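Local coordinates for Iron(III) ABC transporter, periplasmic iron-compound-binding protein (PDB 5GGY) that probably binds ferric siderophores of the hydroxamate type, such as Desferal, in the periplasm and hands them to an ABC transporter for iron uptake, at residues A[162-167]-A[174-179]. Residues are numbered along the deposited sequence; the frame is centred on the assembly and turned at random.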
loop_
_atom_site.group_PDB
_atom_site.type_symbol
_atom_site.label_atom_id
_atom_site.label_comp_id
_atom_site.label_asym_id
_atom_site.label_seq_id
_atom_site.Cartn_x
_atom_site.Cartn_y
_atom_site.Cartn_z
ATOM N N VAL A 162 -20.533 -9.837 -1.625
ATOM C CA VAL A 162 -20.808 -8.970 -2.766
ATOM C C VAL A 162 -20.258 -9.550 -4.065
ATOM O O VAL A 162 -19.133 -10.047 -4.109
ATOM C CB VAL A 162 -20.210 -7.559 -2.558
ATOM C CG1 VAL A 162 -20.469 -6.675 -3.772
ATOM C CG2 VAL A 162 -20.781 -6.914 -1.307
ATOM N N VAL A 163 -21.062 -9.497 -5.120
ATOM C CA VAL A 163 -20.582 -9.820 -6.454
ATOM C C VAL A 163 -20.660 -8.571 -7.334
ATOM O O VAL A 163 -21.640 -7.824 -7.295
ATOM C CB VAL A 163 -21.379 -10.986 -7.092
ATOM C CG1 VAL A 163 -22.863 -10.672 -7.141
ATOM C CG2 VAL A 163 -20.845 -11.313 -8.476
ATOM N N THR A 164 -19.605 -8.333 -8.104
ATOM C CA THR A 164 -19.533 -7.161 -8.972
ATOM C C THR A 164 -19.530 -7.560 -10.443
ATOM O O THR A 164 -18.934 -8.571 -10.816
ATOM C CB THR A 164 -18.282 -6.328 -8.677
ATOM O OG1 THR A 164 -17.990 -5.499 -9.807
ATOM C CG2 THR A 164 -17.094 -7.242 -8.401
ATOM N N LEU A 165 -20.183 -6.757 -11.279
ATOM C CA LEU A 165 -20.241 -7.058 -12.705
ATOM C C LEU A 165 -20.584 -5.851 -13.567
ATOM O O LEU A 165 -20.991 -4.805 -13.075
ATOM C CB LEU A 165 -21.245 -8.200 -12.978
ATOM C CG LEU A 165 -22.751 -8.186 -12.663
ATOM C CD1 LEU A 165 -23.043 -7.959 -11.185
ATOM C CD2 LEU A 165 -23.543 -7.203 -13.526
ATOM N N ARG A 166 -20.392 -6.022 -14.870
ATOM C CA ARG A 166 -20.935 -5.121 -15.876
ATOM C C ARG A 166 -21.826 -5.936 -16.808
ATOM O O ARG A 166 -21.644 -7.145 -16.954
ATOM C CB ARG A 166 -19.828 -4.427 -16.676
ATOM C CG ARG A 166 -18.981 -3.443 -15.884
ATOM C CD ARG A 166 -17.997 -2.728 -16.801
ATOM N NE ARG A 166 -17.005 -1.952 -16.059
ATOM C CZ ARG A 166 -17.102 -0.649 -15.819
ATOM N NH1 ARG A 166 -16.150 -0.025 -15.136
ATOM N NH2 ARG A 166 -18.147 0.033 -16.266
ATOM N N PHE A 167 -22.789 -5.277 -17.438
ATOM C CA PHE A 167 -23.669 -5.948 -18.384
ATOM C C PHE A 167 -23.058 -6.006 -19.778
ATOM O O PHE A 167 -22.703 -4.981 -20.347
ATOM C CB PHE A 167 -25.027 -5.244 -18.454
ATOM C CG PHE A 167 -25.922 -5.523 -17.283
ATOM C CD1 PHE A 167 -26.622 -6.715 -17.190
ATOM C CD2 PHE A 167 -26.068 -4.594 -16.274
ATOM C CE1 PHE A 167 -27.447 -6.968 -16.106
ATOM C CE2 PHE A 167 -26.889 -4.845 -15.192
ATOM C CZ PHE A 167 -27.578 -6.033 -15.109
ATOM N N PHE A 174 -20.661 -9.726 -17.319
ATOM C CA PHE A 174 -19.228 -9.859 -17.070
ATOM C C PHE A 174 -18.923 -9.859 -15.580
ATOM O O PHE A 174 -18.789 -8.804 -14.974
ATOM C CB PHE A 174 -18.442 -8.730 -17.742
ATOM C CG PHE A 174 -18.366 -8.842 -19.237
ATOM C CD1 PHE A 174 -17.836 -9.971 -19.838
ATOM C CD2 PHE A 174 -18.802 -7.804 -20.041
ATOM C CE1 PHE A 174 -17.760 -10.071 -21.214
ATOM C CE2 PHE A 174 -18.725 -7.897 -21.415
ATOM C CZ PHE A 174 -18.207 -9.030 -22.004
ATOM N N LEU A 175 -18.818 -11.045 -14.995
ATOM C CA LEU A 175 -18.470 -11.169 -13.582
ATOM C C LEU A 175 -16.993 -10.881 -13.360
ATOM O O LEU A 175 -16.139 -11.403 -14.073
ATOM C CB LEU A 175 -18.804 -12.566 -13.053
ATOM C CG LEU A 175 -20.281 -12.943 -12.941
ATOM C CD1 LEU A 175 -20.425 -14.351 -12.385
ATOM C CD2 LEU A 175 -21.020 -11.945 -12.068
ATOM N N TYR A 176 -16.693 -10.053 -12.365
ATOM C CA TYR A 176 -15.303 -9.725 -12.064
ATOM C C TYR A 176 -14.656 -10.812 -11.214
ATOM O O TYR A 176 -15.185 -11.204 -10.176
ATOM C CB TYR A 176 -15.206 -8.357 -11.383
ATOM C CG TYR A 176 -15.371 -7.234 -12.378
ATOM C CD1 TYR A 176 -14.301 -6.814 -13.160
ATOM C CD2 TYR A 176 -16.603 -6.624 -12.568
ATOM C CE1 TYR A 176 -14.450 -5.803 -14.085
ATOM C CE2 TYR A 176 -16.760 -5.612 -13.491
ATOM C CZ TYR A 176 -15.682 -5.207 -14.246
ATOM O OH TYR A 176 -15.832 -4.200 -15.168
ATOM N N THR A 177 -13.505 -11.291 -11.677
ATOM C CA THR A 177 -12.876 -12.479 -11.117
ATOM C C THR A 177 -11.845 -12.163 -10.034
ATOM O O THR A 177 -11.681 -11.012 -9.632
ATOM C CB THR A 177 -12.196 -13.303 -12.225
ATOM O OG1 THR A 177 -11.064 -12.589 -12.736
ATOM C CG2 THR A 177 -13.174 -13.569 -13.365
ATOM N N GLU A 178 -11.151 -13.202 -9.578
ATOM C CA GLU A 178 -10.233 -13.108 -8.443
ATOM C C GLU A 178 -9.071 -12.149 -8.691
ATOM O O GLU A 178 -8.607 -11.475 -7.772
ATOM C CB GLU A 178 -9.686 -14.495 -8.095
ATOM C CG GLU A 178 -8.793 -14.527 -6.868
ATOM C CD GLU A 178 -8.190 -15.896 -6.619
ATOM O OE1 GLU A 178 -7.537 -16.075 -5.569
ATOM O OE2 GLU A 178 -8.369 -16.791 -7.472
ATOM N N ASN A 179 -8.609 -12.085 -9.934
ATOM C CA ASN A 179 -7.463 -11.253 -10.279
ATOM C C ASN A 179 -7.861 -9.859 -10.754
ATOM O O ASN A 179 -7.025 -9.102 -11.244
ATOM C CB ASN A 179 -6.622 -11.940 -11.354
ATOM C CG ASN A 179 -7.397 -12.175 -12.633
ATOM O OD1 ASN A 179 -8.621 -12.297 -12.617
ATOM N ND2 ASN A 179 -6.686 -12.235 -13.754
#
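Y176 turns the CD2-CE2 edge of its ring against the backbone of T164 and L165, its hydroxyl reaching R166. The CG of Y176 stands anti to its carbonyl carbon (chi1 -77°), which brings that edge, not a face, to the strand. T164 meets it at about a right angle: OG1 lies 3.3 Å from CD2 of Y176, while its methyl CG2 rests on Y176 CB at 3.7 Å. At the far end, R166 NE donates to Y176 OH over 2.7 Å, a short but bent bond (135° at the hydrogen). The hydroxyl sits at the edge of the guanidinium, close to its plane, and the guanidinium and phenol planes are turned 70° apart. R166 NH1 is hydrogen-bonded to S257 OG, and the same serine hydroxyl makes a weak hydrogen bond with Y176 OH, so S257 bridges the two partners.

Beneath these side chains the backbones pair antiparallel. R166 and F174 form the hydrogen-bonded pair, with F174 N to R166 O at 2.8 Å and the return bond, R166 N to F174 O, longer at 3.2 Å; Y176 N to T164 O adds a third link. On the other face, L175 turns CD2 onto V163 CG2 at 3.7 Å and also against L165 CB, a small apolar patch.

The two strands form a beta hairpin in the mixed sheet of this periplasmic binding protein. Strand 219-223 runs parallel to 161-167 on its other side, strand 204-208 flanks 172-176, and helix 181-188 packs P182 against both T164 and Y176.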